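PDB 4GF2: erythrocyte binding antigen 140 from Plasmodium falciparum, which probably binds a receptor on the host red-cell surface, glycophorin C with its sialic acids, through the paired Duffy-binding-like domains that make up this fragment. Local coordinates for residues N322-N327 and R345-L350; Y399-D404 and I476-R481. The protein carries 3 engineered substitutions. All blocks are in the same frame, centred on the assembly; numbering follows the deposited sequence.

Contact 1: residues N322-N327 and R345-L350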
ATOM      1  N   ASN A 322       6.101 -36.007   4.625  1.00 88.94           N
ATOM      2  CA  ASN A 322       7.284 -36.558   3.978  1.00 93.44           C
ATOM      3  C   ASN A 322       8.445 -35.591   4.141  1.00 92.61           C
ATOM      4  O   ASN A 322       8.244 -34.383   4.258  1.00 90.28           O
ATOM      5  CB  ASN A 322       7.032 -36.790   2.489  1.00 94.91           C
ATOM      6  CG  ASN A 322       5.941 -37.803   2.231  1.00100.87           C
ATOM      7  OD1 ASN A 322       5.796 -38.780   2.966  1.00105.52           O
ATOM      8  ND2 ASN A 322       5.166 -37.579   1.176  1.00101.17           N
ATOM      9  N   GLU A 323       9.660 -36.122   4.137  1.00 94.38           N
ATOM     10  CA  GLU A 323      10.842 -35.284   4.260  1.00 90.54           C
ATOM     11  C   GLU A 323      11.626 -35.288   2.954  1.00 83.98           C
ATOM     12  O   GLU A 323      12.008 -36.344   2.446  1.00 85.51           O
ATOM     13  CB  GLU A 323      11.717 -35.725   5.444  1.00 96.27           C
ATOM     14  CG  GLU A 323      11.887 -37.236   5.624  1.00104.16           C
ATOM     15  CD  GLU A 323      12.929 -37.840   4.699  1.00107.22           C
ATOM     16  OE1 GLU A 323      13.848 -37.112   4.269  1.00103.01           O
ATOM     17  OE2 GLU A 323      12.830 -39.052   4.406  1.00113.96           O
ATOM     18  N   LYS A 324      11.835 -34.100   2.395  1.00 76.11           N
ATOM     19  CA  LYS A 324      12.651 -33.958   1.198  1.00 71.07           C
ATOM     20  C   LYS A 324      14.124 -34.038   1.563  1.00 67.87           C
ATOM     21  O   LYS A 324      14.528 -33.641   2.658  1.00 67.59           O
ATOM     22  CB  LYS A 324      12.364 -32.632   0.488  1.00 68.39           C
ATOM     23  CG  LYS A 324      11.048 -32.608  -0.273  1.00 70.50           C
ATOM     24  CD  LYS A 324      11.028 -31.510  -1.331  1.00 71.56           C
ATOM     25  CE  LYS A 324       9.759 -31.578  -2.172  1.00 76.66           C
ATOM     26  NZ  LYS A 324       9.751 -30.586  -3.284  1.00 77.60           N
ATOM     27  N   SER A 325      14.924 -34.564   0.644  1.00 67.00           N
ATOM     28  CA  SER A 325      16.363 -34.602   0.830  1.00 67.25           C
ATOM     29  C   SER A 325      16.934 -33.205   0.648  1.00 60.10           C
ATOM     30  O   SER A 325      16.289 -32.327   0.077  1.00 56.14           O
ATOM     31  CB  SER A 325      17.010 -35.557  -0.176  1.00 74.25           C
ATOM     32  OG  SER A 325      16.608 -36.895   0.057  1.00 81.96           O
ATOM     33  N   TRP A 326      18.146 -32.999   1.146  1.00 58.60           N
ATOM     34  CA  TRP A 326      18.873 -31.776   0.853  1.00 52.86           C
ATOM     35  C   TRP A 326      19.260 -31.793  -0.617  1.00 48.62           C
ATOM     36  O   TRP A 326      19.608 -32.838  -1.162  1.00 49.66           O
ATOM     37  CB  TRP A 326      20.106 -31.665   1.747  1.00 52.64           C
ATOM     38  CG  TRP A 326      19.757 -31.260   3.142  1.00 51.77           C
ATOM     39  CD1 TRP A 326      19.104 -32.010   4.077  1.00 52.86           C
ATOM     40  CD2 TRP A 326      20.030 -29.999   3.760  1.00 50.42           C
ATOM     41  NE1 TRP A 326      18.957 -31.296   5.240  1.00 52.28           N
ATOM     42  CE2 TRP A 326      19.516 -30.056   5.071  1.00 50.63           C
ATOM     43  CE3 TRP A 326      20.660 -28.827   3.333  1.00 49.64           C
ATOM     44  CZ2 TRP A 326      19.613 -28.986   5.957  1.00 50.92           C
ATOM     45  CZ3 TRP A 326      20.757 -27.768   4.215  1.00 49.20           C
ATOM     46  CH2 TRP A 326      20.236 -27.855   5.512  1.00 50.63           C
ATOM     47  N   ASN A 327      19.175 -30.635  -1.258  1.00 44.16           N
ATOM     48  CA  ASN A 327      19.468 -30.518  -2.677  1.00 45.38           C
ATOM     49  C   ASN A 327      20.831 -29.884  -2.914  1.00 48.27           C
ATOM     50  O   ASN A 327      21.012 -28.692  -2.693  1.00 47.03           O
ATOM     51  CB  ASN A 327      18.376 -29.700  -3.369  1.00 43.94           C
ATOM     52  CG  ASN A 327      18.672 -29.443  -4.832  1.00 46.63           C
ATOM     53  OD1 ASN A 327      19.513 -30.106  -5.437  1.00 51.46           O
ATOM     54  ND2 ASN A 327      17.978 -28.473  -5.412  1.00 44.29           N
ATOM     55  N   ARG A 345      14.014 -24.499   2.770  1.00 40.92           N
ATOM     56  CA  ARG A 345      14.150 -23.470   1.741  1.00 37.54           C
ATOM     57  C   ARG A 345      13.466 -23.893   0.445  1.00 38.42           C
ATOM     58  O   ARG A 345      12.915 -23.061  -0.280  1.00 39.21           O
ATOM     59  CB  ARG A 345      15.627 -23.169   1.485  1.00 35.82           C
ATOM     60  CG  ARG A 345      15.894 -22.277   0.273  1.00 35.80           C
ATOM     61  CD  ARG A 345      15.285 -20.894   0.433  1.00 36.69           C
ATOM     62  NE  ARG A 345      15.499 -20.067  -0.756  1.00 37.38           N
ATOM     63  CZ  ARG A 345      14.701 -20.049  -1.819  1.00 38.07           C
ATOM     64  NH1 ARG A 345      13.618 -20.813  -1.868  1.00 37.72           N
ATOM     65  NH2 ARG A 345      14.985 -19.263  -2.844  1.00 38.69           N
ATOM     66  N   GLN A 346      13.506 -25.189   0.160  1.00 39.41           N
ATOM     67  CA  GLN A 346      12.893 -25.742  -1.042  1.00 40.20           C
ATOM     68  C   GLN A 346      11.376 -25.624  -1.000  1.00 41.38           C
ATOM     69  O   GLN A 346      10.722 -25.622  -2.039  1.00 43.84           O
ATOM     70  CB  GLN A 346      13.269 -27.219  -1.193  1.00 41.21           C
ATOM     71  CG  GLN A 346      14.756 -27.477  -1.344  1.00 40.88           C
ATOM     72  CD  GLN A 346      15.091 -28.956  -1.352  1.00 43.37           C
ATOM     73  OE1 GLN A 346      14.360 -29.769  -1.918  1.00 44.13           O
ATOM     74  NE2 GLN A 346      16.202 -29.313  -0.720  1.00 44.84           N
ATOM     75  N   THR A 347      10.822 -25.543   0.206  1.00 40.39           N
ATOM     76  CA  THR A 347       9.373 -25.521   0.383  1.00 41.31           C
ATOM     77  C   THR A 347       8.887 -24.207   1.000  1.00 43.18           C
ATOM     78  O   THR A 347       7.762 -24.123   1.482  1.00 46.58           O
ATOM     79  CB  THR A 347       8.912 -26.687   1.272  1.00 42.63           C
ATOM     80  OG1 THR A 347       9.399 -26.500   2.606  1.00 45.89           O
ATOM     81  CG2 THR A 347       9.428 -28.012   0.725  1.00 41.51           C
ATOM     82  N   LEU A 348       9.741 -23.189   0.974  1.00 41.83           N
ATOM     83  CA  LEU A 348       9.405 -21.871   1.513  1.00 42.18           C
ATOM     84  C   LEU A 348       8.197 -21.252   0.807  1.00 39.93           C
ATOM     85  O   LEU A 348       8.109 -21.260  -0.419  1.00 39.25           O
ATOM     86  CB  LEU A 348      10.614 -20.944   1.372  1.00 44.59           C
ATOM     87  CG  LEU A 348      10.461 -19.488   1.811  1.00 44.93           C
ATOM     88  CD1 LEU A 348      10.318 -19.387   3.314  1.00 46.08           C
ATOM     89  CD2 LEU A 348      11.646 -18.673   1.329  1.00 44.12           C
ATOM     90  N   CYS A 349       7.271 -20.711   1.593  1.00 39.64           N
ATOM     91  CA  CYS A 349       6.074 -20.086   1.044  1.00 40.84           C
ATOM     92  C   CYS A 349       6.345 -18.668   0.557  1.00 38.11           C
ATOM     93  O   CYS A 349       6.686 -17.784   1.342  1.00 36.66           O
ATOM     94  CB  CYS A 349       4.958 -20.066   2.088  1.00 44.72           C
ATOM     95  SG  CYS A 349       3.533 -19.064   1.609  1.00 44.70           S
ATOM     96  N   LEU A 350       6.186 -18.465  -0.747  1.00 38.50           N
ATOM     97  CA  LEU A 350       6.322 -17.148  -1.351  1.00 39.79           C
ATOM     98  C   LEU A 350       5.050 -16.732  -2.085  1.00 39.86           C
ATOM     99  O   LEU A 350       4.881 -15.571  -2.441  1.00 40.65           O
ATOM    100  CB  LEU A 350       7.504 -17.140  -2.320  1.00 42.06           C
ATOM    101  CG  LEU A 350       8.872 -17.400  -1.685  1.00 44.05           C
ATOM    102  CD1 LEU A 350       9.939 -17.469  -2.762  1.00 47.56           C
ATOM    103  CD2 LEU A 350       9.210 -16.325  -0.662  1.00 41.87           C
TER
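Gln-346, in the last turn of the short helix 343-346, points its carboxamide at the backbone of the extended loop 322-327, at the surface of the second Duffy-binding-like (DBL) domain of this tandem, helix-rich fragment. With CG anti to its own carbonyl carbon (chi1 -61°) and the chain straight beyond it, the amide reaches the O of Ser-325, where NE2 donates a hydrogen bond of 3.1 Å. The N-H...O angle is 152°; the donor lies in the plane of the Ser-325 carbonyl, while that oxygen is tilted slightly from the Gln-346 amide plane. A glutamine suits the place because the same NE2 also donates to the O of Glu-341, joining two backbone carbonyls.

Asn-327 comes against the nitrogen end of the amide, its CB 3.4 Å from Gln-346 NE2. Its own polar end is engaged elsewhere, OD1 accepting from the N of Ala-329. At the oxygen end the aliphatic run of Lys-324 crosses the glutamine obliquely, bringing CD to 3.8 Å from Gln-346 OE1. Between Lys-324 and Asn-327 in the sequence, Trp-326 turns its indole away from Gln-346 into the buried interior, packing edge-to-face on Trp-486 and donating from NE1 to Asp-489. Thr-347, the first residue to leave helical geometry, makes a looser contact, its CG2 4.4 Å from Lys-324 CD.

Contact 2: residues Y399-D404 and I476-R481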
ATOM      1  N   TYR A 399      12.992 -16.564   7.977  1.00 47.47           N
ATOM      2  CA  TYR A 399      13.073 -15.112   8.013  1.00 47.39           C
ATOM      3  C   TYR A 399      14.317 -14.625   7.274  1.00 47.65           C
ATOM      4  O   TYR A 399      14.246 -13.726   6.436  1.00 47.25           O
ATOM      5  CB  TYR A 399      13.113 -14.629   9.461  1.00 47.86           C
ATOM      6  CG  TYR A 399      13.433 -13.162   9.598  1.00 44.25           C
ATOM      7  CD1 TYR A 399      12.550 -12.199   9.135  1.00 41.04           C
ATOM      8  CD2 TYR A 399      14.615 -12.740  10.194  1.00 45.32           C
ATOM      9  CE1 TYR A 399      12.832 -10.856   9.258  1.00 41.87           C
ATOM     10  CE2 TYR A 399      14.904 -11.395  10.323  1.00 46.28           C
ATOM     11  CZ  TYR A 399      14.007 -10.457   9.851  1.00 45.70           C
ATOM     12  OH  TYR A 399      14.281  -9.116   9.974  1.00 48.71           O
ATOM     13  N   ALA A 400      15.460 -15.224   7.593  1.00 47.65           N
ATOM     14  CA  ALA A 400      16.727 -14.830   6.989  1.00 44.56           C
ATOM     15  C   ALA A 400      16.765 -15.161   5.495  1.00 42.31           C
ATOM     16  O   ALA A 400      17.343 -14.421   4.703  1.00 40.84           O
ATOM     17  CB  ALA A 400      17.878 -15.504   7.707  1.00 44.64           C
ATOM     18  N   ASP A 401      16.159 -16.280   5.113  1.00 42.39           N
ATOM     19  CA  ASP A 401      16.103 -16.655   3.707  1.00 39.73           C
ATOM     20  C   ASP A 401      15.278 -15.633   2.935  1.00 38.97           C
ATOM     21  O   ASP A 401      15.617 -15.270   1.809  1.00 39.52           O
ATOM     22  CB  ASP A 401      15.500 -18.048   3.529  1.00 37.52           C
ATOM     23  CG  ASP A 401      16.495 -19.160   3.798  1.00 40.11           C
ATOM     24  OD1 ASP A 401      17.717 -18.900   3.779  1.00 42.03           O
ATOM     25  OD2 ASP A 401      16.052 -20.306   4.013  1.00 40.76           O
ATOM     26  N   LEU A 402      14.192 -15.170   3.544  1.00 38.25           N
ATOM     27  CA  LEU A 402      13.351 -14.165   2.912  1.00 38.19           C
ATOM     28  C   LEU A 402      14.162 -12.905   2.678  1.00 39.90           C
ATOM     29  O   LEU A 402      14.111 -12.311   1.600  1.00 40.80           O
ATOM     30  CB  LEU A 402      12.134 -13.854   3.777  1.00 40.51           C
ATOM     31  CG  LEU A 402      11.074 -14.952   3.830  1.00 43.58           C
ATOM     32  CD1 LEU A 402      10.066 -14.674   4.934  1.00 48.40           C
ATOM     33  CD2 LEU A 402      10.377 -15.073   2.490  1.00 42.45           C
ATOM     34  N   ALA A 403      14.922 -12.509   3.696  1.00 41.15           N
ATOM     35  CA  ALA A 403      15.790 -11.348   3.599  1.00 41.02           C
ATOM     36  C   ALA A 403      16.755 -11.501   2.424  1.00 43.11           C
ATOM     37  O   ALA A 403      16.975 -10.558   1.662  1.00 46.41           O
ATOM     38  CB  ALA A 403      16.562 -11.168   4.889  1.00 41.29           C
ATOM     39  N   ASP A 404      17.329 -12.690   2.285  1.00 42.62           N
ATOM     40  CA  ASP A 404      18.283 -12.951   1.211  1.00 42.79           C
ATOM     41  C   ASP A 404      17.618 -12.915  -0.156  1.00 38.93           C
ATOM     42  O   ASP A 404      18.253 -12.575  -1.157  1.00 37.07           O
ATOM     43  CB  ASP A 404      18.959 -14.305   1.418  1.00 45.40           C
ATOM     44  CG  ASP A 404      20.220 -14.200   2.250  1.00 47.58           C
ATOM     45  OD1 ASP A 404      21.057 -13.330   1.936  1.00 46.30           O
ATOM     46  OD2 ASP A 404      20.373 -14.978   3.215  1.00 49.81           O
ATOM     47  N   ILE A 476      24.204 -12.922   8.636  1.00 56.18           N
ATOM     48  CA  ILE A 476      25.167 -14.000   8.431  1.00 55.80           C
ATOM     49  C   ILE A 476      24.999 -14.629   7.052  1.00 53.53           C
ATOM     50  O   ILE A 476      23.886 -14.989   6.668  1.00 54.67           O
ATOM     51  CB  ILE A 476      25.003 -15.103   9.490  1.00 55.17           C
ATOM     52  CG1 ILE A 476      25.396 -14.569  10.869  1.00 59.89           C
ATOM     53  CG2 ILE A 476      25.853 -16.317   9.136  1.00 52.32           C
ATOM     54  CD1 ILE A 476      25.252 -15.582  11.979  1.00 62.50           C
ATOM     55  N   PRO A 477      26.106 -14.767   6.304  1.00 52.67           N
ATOM     56  CA  PRO A 477      26.053 -15.406   4.988  1.00 50.16           C
ATOM     57  C   PRO A 477      25.135 -16.622   4.979  1.00 47.92           C
ATOM     58  O   PRO A 477      25.246 -17.505   5.831  1.00 48.50           O
ATOM     59  CB  PRO A 477      27.505 -15.812   4.747  1.00 50.25           C
ATOM     60  CG  PRO A 477      28.284 -14.746   5.428  1.00 53.72           C
ATOM     61  CD  PRO A 477      27.476 -14.344   6.645  1.00 54.56           C
ATOM     62  N   GLN A 478      24.224 -16.645   4.015  1.00 46.61           N
ATOM     63  CA  GLN A 478      23.204 -17.680   3.930  1.00 44.90           C
ATOM     64  C   GLN A 478      23.794 -19.087   4.061  1.00 46.12           C
ATOM     65  O   GLN A 478      23.331 -19.881   4.876  1.00 47.39           O
ATOM     66  CB  GLN A 478      22.456 -17.543   2.606  1.00 42.56           C
ATOM     67  CG  GLN A 478      21.252 -18.444   2.470  1.00 41.23           C
ATOM     68  CD  GLN A 478      20.451 -18.128   1.228  1.00 41.87           C
ATOM     69  OE1 GLN A 478      21.011 -17.958   0.145  1.00 40.17           O
ATOM     70  NE2 GLN A 478      19.135 -18.024   1.378  1.00 42.65           N
ATOM     71  N   PHE A 479      24.811 -19.391   3.263  1.00 46.85           N
ATOM     72  CA  PHE A 479      25.418 -20.718   3.284  1.00 48.32           C
ATOM     73  C   PHE A 479      25.838 -21.137   4.687  1.00 52.58           C
ATOM     74  O   PHE A 479      25.665 -22.292   5.076  1.00 53.37           O
ATOM     75  CB  PHE A 479      26.638 -20.777   2.371  1.00 49.16           C
ATOM     76  CG  PHE A 479      27.503 -21.976   2.615  1.00 51.05           C
ATOM     77  CD1 PHE A 479      27.082 -23.236   2.230  1.00 51.90           C
ATOM     78  CD2 PHE A 479      28.731 -21.846   3.243  1.00 52.90           C
ATOM     79  CE1 PHE A 479      27.874 -24.344   2.457  1.00 53.70           C
ATOM     80  CE2 PHE A 479      29.527 -22.948   3.472  1.00 55.25           C
ATOM     81  CZ  PHE A 479      29.098 -24.199   3.080  1.00 55.28           C
ATOM     82  N   LEU A 480      26.407 -20.200   5.437  1.00 55.64           N
ATOM     83  CA  LEU A 480      26.844 -20.479   6.798  1.00 56.33           C
ATOM     84  C   LEU A 480      25.648 -20.825   7.680  1.00 51.99           C
ATOM     85  O   LEU A 480      25.731 -21.708   8.535  1.00 51.14           O
ATOM     86  CB  LEU A 480      27.610 -19.285   7.376  1.00 60.22           C
ATOM     87  CG  LEU A 480      28.977 -19.006   6.744  1.00 63.17           C
ATOM     88  CD1 LEU A 480      29.579 -17.720   7.294  1.00 67.20           C
ATOM     89  CD2 LEU A 480      29.924 -20.172   6.976  1.00 64.21           C
ATOM     90  N   ARG A 481      24.532 -20.135   7.465  1.00 49.98           N
ATOM     91  CA  ARG A 481      23.321 -20.419   8.219  1.00 50.67           C
ATOM     92  C   ARG A 481      22.803 -21.802   7.861  1.00 51.20           C
ATOM     93  O   ARG A 481      22.342 -22.545   8.726  1.00 53.53           O
ATOM     94  CB  ARG A 481      22.246 -19.375   7.932  1.00 49.30           C
ATOM     95  CG  ARG A 481      22.688 -17.944   8.186  1.00 52.14           C
ATOM     96  CD  ARG A 481      21.499 -17.000   8.224  1.00 53.40           C
ATOM     97  NE  ARG A 481      20.543 -17.257   7.147  1.00 52.53           N
ATOM     98  CZ  ARG A 481      20.500 -16.603   5.988  1.00 51.14           C
ATOM     99  NH1 ARG A 481      21.365 -15.631   5.720  1.00 52.04           N
ATOM    100  NH2 ARG A 481      19.578 -16.923   5.089  1.00 49.67           N
TER
HETATM  101  O   HOH W   1      18.554 -19.113   6.872  1.00 37.06           O
HETATM  102  O   HOH W   2      23.629 -14.173   2.323  1.00 54.83           O
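Ala-400 and Arg-481 open a buried, charged junction between two helices of the second DBL domain's helical bundle, 388-407 and 478-508, where Asp-401, Asp-404 and Arg-481 form a salt-bridge network. The Ala-400 methyl lies over one face of the guanidinium, CB 3.2 Å from Arg-481 NE; so small a side chain lets the flat group come close to the helix. CA of Gln-478 approaches the opposite face, both contacts being offset toward the rim.

One residue on, Asp-401 meets Arg-481 at the guanidinium edge, with its carboxylate turned well out of that plane. Its OD1 takes a weak bond from Arg-481 NH2 at 3.0 Å and a straighter one, 2.9 Å and 164°, from Gln-478 NE2, which arrives from above the carboxylate. Trp-482 also donates to OD1, and OD2 pairs with Arg-344, which would help to offset the buried charge. Gln-478, its chain extended with CG anti to the backbone N, spans the gap and accepts at OE1 from the N of Ile-411.

A turn after Ala-400, Asp-404 reaches Arg-481 tip to tip, the two planes only 15° apart. Arg-481 NH1 and NH2 both converge on Asp-404 OD2, each at 2.8 Å, an end-on grip on a single oxygen rather than a twin pairing of both. The chain of Arg-481 bends at chi3 (-44°), folding the guanidinium back so that NH1 also reaches the O of Ile-476, at 2.8 Å. Asp-404 OD1 serves the start of the second helix through water 2, which donates to it at 2.7 Å and accepts from the N of Gln-478.

Overall arrangement
Following the chain from its N terminus, contact 1 opens in the loop after helix 308-314 and closes a short, mostly irregular loop by folding the chain back on helix 343-346. The chain then runs through helix 361-382 into helix 388-407, where contact 2 opens; some seventy residues, largely helical, pass before helix 478-508 closes it. The two are in series, neither nested nor crossed, with centres about 15 Å apart. They nevertheless meet in space: Leu-350 CD2 packs 3.6 Å from Leu-402 CD2, and Leu-348 touches the same leucine. Contact 1 joins a surface loop to the end of helix 343-346, and contact 2 joins helices 388-407 and 478-508 in the buried interior.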